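Local structure of choline kinase (Cryptosporidium parvum, 3MES) at residues 357-362 with 418-423; 251-254 with 259-262. The protein probably phosphorylates choline, and perhaps ethanolamine, at the expense of ATP, and is seen here with ADP and magnesium ions bound. All blocks are in the same frame, centred on the assembly; numbering follows the deposited sequence.

How the interactions relate
Both contacts lie in the helical part of the choline kinase fold, on the same side of the chain's centre and away from the nucleotide and magnesium sites, with their centres about 12 Å apart. Interaction 2 comes first along the chain and is local: a four-residue connection brings 259-262 back against helix 247-254. Interaction 1 follows and closes a longer excursion, setting the C-terminal loop 418-423 on helix 351-362. The two touch through Ala-359 CB and Ala-259 CB, 3.8 Å apart, and through Leu-421, which packs on the ring of Phe-260. The chain's end, helices 247-254 and 351-362 and the lead-in to strand 262-265 thus form one continuous packed patch.

Interaction 1: 357-362 with 418-423; sequences TKAVEV and NSWLFN
Lys-358 and Trp-420 are placed as a cation-pi pair that lays the C-terminal loop, past helix 391-411 of the choline kinase fold, on helix 351-362. The lysine is modelled too close to the ring, so the exact geometry is doubtful and only the general arrangement can be relied on. In it the ammonium group sits off-centre over the six-membered ring of the indole. With the lysine partly exposed, any attraction is probably softened by solvent.

The aliphatic chain adds a CH-pi contact under the same caution: it passes across one face of that ring, the two side chains running past each other in opposite directions. Leu-421 CB lies over the opposite face, so the indole is sandwiched between lysine and leucine.

Apolar packing completes the contact at the outer end of the indole, where Ala-359 CB meets Trp-420 CH2 at 4.2 Å. No hydrogen bond joins the two segments, but the other end of the indole is tied down by NE1 of Trp-420 bonding to the carbonyl O of Ile-414. A type I turn shapes the loop itself, closed by Asn-423 N donating to Trp-420 O at 2.8 Å.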
loop_
_atom_site.group_PDB
_atom_site.type_symbol
_atom_site.label_atom_id
_atom_site.label_comp_id
_atom_site.label_asym_id
_atom_site.label_seq_id
_atom_site.Cartn_x
_atom_site.Cartn_y
_atom_site.Cartn_z
ATOM N N THR B 357 -5.273 -20.983 -1.594
ATOM C CA THR B 357 -6.326 -20.359 -2.381
ATOM C C THR B 357 -7.586 -21.222 -2.413
ATOM O O THR B 357 -8.695 -20.720 -2.240
ATOM C CB THR B 357 -5.866 -20.075 -3.817
ATOM O OG1 THR B 357 -4.703 -19.240 -3.786
ATOM C CG2 THR B 357 -6.967 -19.371 -4.594
ATOM N N LYS B 358 -7.412 -22.521 -2.631
ATOM C CA LYS B 358 -8.552 -23.427 -2.705
ATOM C C LYS B 358 -9.120 -23.713 -1.317
ATOM O O LYS B 358 -10.320 -23.935 -1.159
ATOM C CB LYS B 358 -8.174 -24.723 -3.433
ATOM C CG LYS B 358 -7.126 -25.558 -2.721
ATOM C CD LYS B 358 -6.297 -26.382 -3.706
ATOM C CE LYS B 358 -7.133 -27.445 -4.401
ATOM N NZ LYS B 358 -6.274 -28.401 -5.160
ATOM N N ALA B 359 -8.252 -23.699 -0.312
ATOM C CA ALA B 359 -8.683 -23.883 1.069
ATOM C C ALA B 359 -9.536 -22.705 1.530
ATOM O O ALA B 359 -10.547 -22.888 2.210
ATOM C CB ALA B 359 -7.479 -24.061 1.987
ATOM N N VAL B 360 -9.125 -21.497 1.154
ATOM C CA VAL B 360 -9.849 -20.287 1.529
ATOM C C VAL B 360 -11.268 -20.290 0.973
ATOM O O VAL B 360 -12.169 -19.677 1.546
ATOM C CB VAL B 360 -9.124 -19.017 1.036
ATOM C CG1 VAL B 360 -10.036 -17.811 1.154
ATOM C CG2 VAL B 360 -7.841 -18.801 1.812
ATOM N N GLU B 361 -11.459 -20.977 -0.148
ATOM C CA GLU B 361 -12.777 -21.066 -0.775
ATOM C C GLU B 361 -13.804 -21.678 0.171
ATOM O O GLU B 361 -14.969 -21.286 0.177
ATOM C CB GLU B 361 -12.705 -21.878 -2.070
ATOM C CG GLU B 361 -12.127 -21.109 -3.245
ATOM C CD GLU B 361 -12.969 -19.900 -3.611
ATOM O OE1 GLU B 361 -12.578 -18.772 -3.247
ATOM O OE2 GLU B 361 -14.028 -20.079 -4.250
ATOM N N VAL B 362 -13.364 -22.641 0.971
ATOM C CA VAL B 362 -14.248 -23.315 1.914
ATOM C C VAL B 362 -14.865 -22.326 2.899
ATOM O O VAL B 362 -16.054 -22.392 3.196
ATOM C CB VAL B 362 -13.498 -24.409 2.700
ATOM C CG1 VAL B 362 -14.261 -24.774 3.966
ATOM C CG2 VAL B 362 -13.268 -25.631 1.821
ATOM N N ASN B 418 -11.285 -33.439 2.978
ATOM C CA ASN B 418 -10.536 -34.677 3.156
ATOM C C ASN B 418 -10.232 -35.422 1.858
ATOM O O ASN B 418 -9.525 -36.429 1.871
ATOM C CB ASN B 418 -11.241 -35.602 4.157
ATOM C CG ASN B 418 -12.661 -35.944 3.744
ATOM O OD1 ASN B 418 -13.043 -35.793 2.581
ATOM N ND2 ASN B 418 -13.452 -36.414 4.701
ATOM N N SER B 419 -10.753 -34.926 0.740
ATOM C CA SER B 419 -10.540 -35.588 -0.545
ATOM C C SER B 419 -9.335 -35.038 -1.309
ATOM O O SER B 419 -8.990 -35.550 -2.373
ATOM C CB SER B 419 -11.797 -35.511 -1.417
ATOM O OG SER B 419 -12.059 -34.181 -1.833
ATOM N N TRP B 420 -8.695 -34.003 -0.770
ATOM C CA TRP B 420 -7.532 -33.415 -1.432
ATOM C C TRP B 420 -6.504 -32.829 -0.462
ATOM O O TRP B 420 -5.300 -33.030 -0.627
ATOM C CB TRP B 420 -7.965 -32.355 -2.457
ATOM C CG TRP B 420 -8.521 -31.095 -1.852
ATOM C CD1 TRP B 420 -9.828 -30.833 -1.556
ATOM C CD2 TRP B 420 -7.786 -29.921 -1.480
ATOM N NE1 TRP B 420 -9.951 -29.574 -1.020
ATOM C CE2 TRP B 420 -8.712 -28.994 -0.962
ATOM C CE3 TRP B 420 -6.434 -29.567 -1.533
ATOM C CZ2 TRP B 420 -8.330 -27.734 -0.498
ATOM C CZ3 TRP B 420 -6.057 -28.316 -1.072
ATOM C CH2 TRP B 420 -7.002 -27.416 -0.560
ATOM N N LEU B 421 -6.985 -32.112 0.548
ATOM C CA LEU B 421 -6.107 -31.400 1.476
ATOM C C LEU B 421 -4.955 -32.254 2.005
ATOM O O LEU B 421 -3.837 -31.766 2.167
ATOM C CB LEU B 421 -6.915 -30.830 2.645
ATOM C CG LEU B 421 -6.137 -30.009 3.676
ATOM C CD1 LEU B 421 -5.457 -28.813 3.020
ATOM C CD2 LEU B 421 -7.049 -29.559 4.808
ATOM N N PHE B 422 -5.229 -33.525 2.276
ATOM C CA PHE B 422 -4.232 -34.396 2.894
ATOM C C PHE B 422 -3.461 -35.239 1.874
ATOM O O PHE B 422 -2.651 -36.084 2.248
ATOM C CB PHE B 422 -4.887 -35.301 3.943
ATOM C CG PHE B 422 -5.777 -34.567 4.904
ATOM C CD1 PHE B 422 -5.247 -33.662 5.809
ATOM C CD2 PHE B 422 -7.144 -34.783 4.905
ATOM C CE1 PHE B 422 -6.064 -32.983 6.694
ATOM C CE2 PHE B 422 -7.967 -34.109 5.789
ATOM C CZ PHE B 422 -7.426 -33.207 6.683
ATOM N N ASN B 423 -3.714 -35.002 0.591
ATOM C CA ASN B 423 -3.045 -35.751 -0.468
ATOM C C ASN B 423 -1.923 -34.935 -1.100
ATOM O O ASN B 423 -0.743 -35.233 -0.908
ATOM C CB ASN B 423 -4.049 -36.188 -1.525
#

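Interaction 2: 251-254 with 259-262; sequences LELK and AFSL
Leu-253 and Phe-260 form the tight, buried half of this contact, where the chain leaves helix 247-254 and turns back on it. Their CB atoms are 3.7 Å apart, and both side chains start out toward the opposing segment, so the two meet from their roots outward. Farther out, CD2 of Leu-253 lies over one face of the Phe-260 ring in a CH-pi contact, 4.2 Å from the centroid and 23° off the normal, displaced toward the rim. A chi1 of -60° puts the ring anti to its own carbonyl carbon, on the side of Leu-253. Beyond the pair, Phe-260 meets the ring of Phe-363 with the planes inclined at about 55°, while Leu-253 touches Met-240.

The other half is looser and partly exposed. Lys-254 uses its carbon chain rather than its charge here: CB rests 3.8 Å from the carbonyl O of Phe-260, and the chain then runs alongside the backbone of the returning segment. CG anti to the backbone N (chi1 171°) starts it in that direction. CE comes 3.6 Å from Ser-261 CA, and NZ ends 4.0 Å from Leu-262 N, a loose approach and not a bond. No hydrogen bond crosses between the segments; across the contact itself they meet by van der Waals packing. The returning segment has its own backbone anchors, with Ala-259 bonded to Gly-295 and Ser-261 to Ala-294 at the start of helix 294-303. The whole is a helix-to-strand connection within the choline kinase fold, in which residues 251-254 of helix 247-254 pack on the segment leading into strand 262-265.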
loop_
_atom_site.group_PDB
_atom_site.type_symbol
_atom_site.label_atom_id
_atom_site.label_comp_id
_atom_site.label_asym_id
_atom_site.label_seq_id
_atom_site.Cartn_x
_atom_site.Cartn_y
_atom_site.Cartn_z
ATOM N N LEU B 251 -4.637 -27.098 15.048
ATOM C CA LEU B 251 -3.187 -27.018 14.906
ATOM C C LEU B 251 -2.682 -27.967 13.823
ATOM O O LEU B 251 -1.721 -27.661 13.118
ATOM C CB LEU B 251 -2.490 -27.321 16.236
ATOM C CG LEU B 251 -2.661 -26.300 17.367
ATOM C CD1 LEU B 251 -1.995 -26.800 18.643
ATOM C CD2 LEU B 251 -2.104 -24.939 16.970
ATOM N N GLU B 252 -3.331 -29.119 13.697
ATOM C CA GLU B 252 -2.972 -30.074 12.659
ATOM C C GLU B 252 -3.267 -29.483 11.285
ATOM O O GLU B 252 -2.468 -29.606 10.359
ATOM C CB GLU B 252 -3.731 -31.392 12.843
ATOM C CG GLU B 252 -3.312 -32.485 11.871
ATOM C CD GLU B 252 -4.212 -33.707 11.925
ATOM O OE1 GLU B 252 -5.216 -33.688 12.671
ATOM O OE2 GLU B 252 -3.914 -34.691 11.212
ATOM N N LEU B 253 -4.419 -28.831 11.162
ATOM C CA LEU B 253 -4.825 -28.229 9.897
ATOM C C LEU B 253 -3.897 -27.097 9.459
ATOM O O LEU B 253 -3.653 -26.917 8.267
ATOM C CB LEU B 253 -6.273 -27.741 9.972
ATOM C CG LEU B 253 -7.325 -28.732 9.466
ATOM C CD1 LEU B 253 -6.966 -30.154 9.861
ATOM C CD2 LEU B 253 -8.718 -28.361 9.956
ATOM N N LYS B 254 -3.381 -26.338 10.423
ATOM C CA LYS B 254 -2.440 -25.263 10.117
ATOM C C LYS B 254 -1.186 -25.809 9.440
ATOM O O LYS B 254 -0.586 -25.147 8.594
ATOM C CB LYS B 254 -2.053 -24.494 11.385
ATOM C CG LYS B 254 -0.923 -23.498 11.174
ATOM C CD LYS B 254 -0.469 -22.885 12.489
ATOM C CE LYS B 254 -1.619 -22.183 13.193
ATOM N NZ LYS B 254 -1.232 -21.698 14.548
ATOM N N ALA B 259 -4.184 -21.211 5.781
ATOM C CA ALA B 259 -5.605 -20.887 5.760
ATOM C C ALA B 259 -6.226 -21.205 7.117
ATOM O O ALA B 259 -7.166 -20.541 7.559
ATOM C CB ALA B 259 -6.311 -21.659 4.660
ATOM N N PHE B 260 -5.690 -22.227 7.776
ATOM C CA PHE B 260 -6.206 -22.651 9.072
ATOM C C PHE B 260 -5.328 -22.109 10.196
ATOM O O PHE B 260 -5.365 -22.583 11.330
ATOM C CB PHE B 260 -6.321 -24.174 9.128
ATOM C CG PHE B 260 -7.250 -24.745 8.089
ATOM C CD1 PHE B 260 -8.616 -24.791 8.311
ATOM C CD2 PHE B 260 -6.760 -25.221 6.887
ATOM C CE1 PHE B 260 -9.473 -25.311 7.358
ATOM C CE2 PHE B 260 -7.610 -25.744 5.931
ATOM C CZ PHE B 260 -8.968 -25.788 6.167
ATOM N N SER B 261 -4.539 -21.100 9.860
ATOM C CA SER B 261 -3.719 -20.413 10.837
ATOM C C SER B 261 -4.618 -19.598 11.763
ATOM O O SER B 261 -5.658 -19.085 11.341
ATOM C CB SER B 261 -2.726 -19.499 10.122
ATOM O OG SER B 261 -1.806 -18.935 11.033
ATOM N N LEU B 262 -4.225 -19.490 13.026
ATOM C CA LEU B 262 -4.993 -18.714 13.990
ATOM C C LEU B 262 -4.457 -17.294 14.080
ATOM O O LEU B 262 -3.324 -17.074 14.507
ATOM C CB LEU B 262 -4.979 -19.386 15.361
ATOM C CG LEU B 262 -5.756 -20.700 15.406
ATOM C CD1 LEU B 262 -5.807 -21.255 16.822
ATOM C CD2 LEU B 262 -7.158 -20.489 14.856
#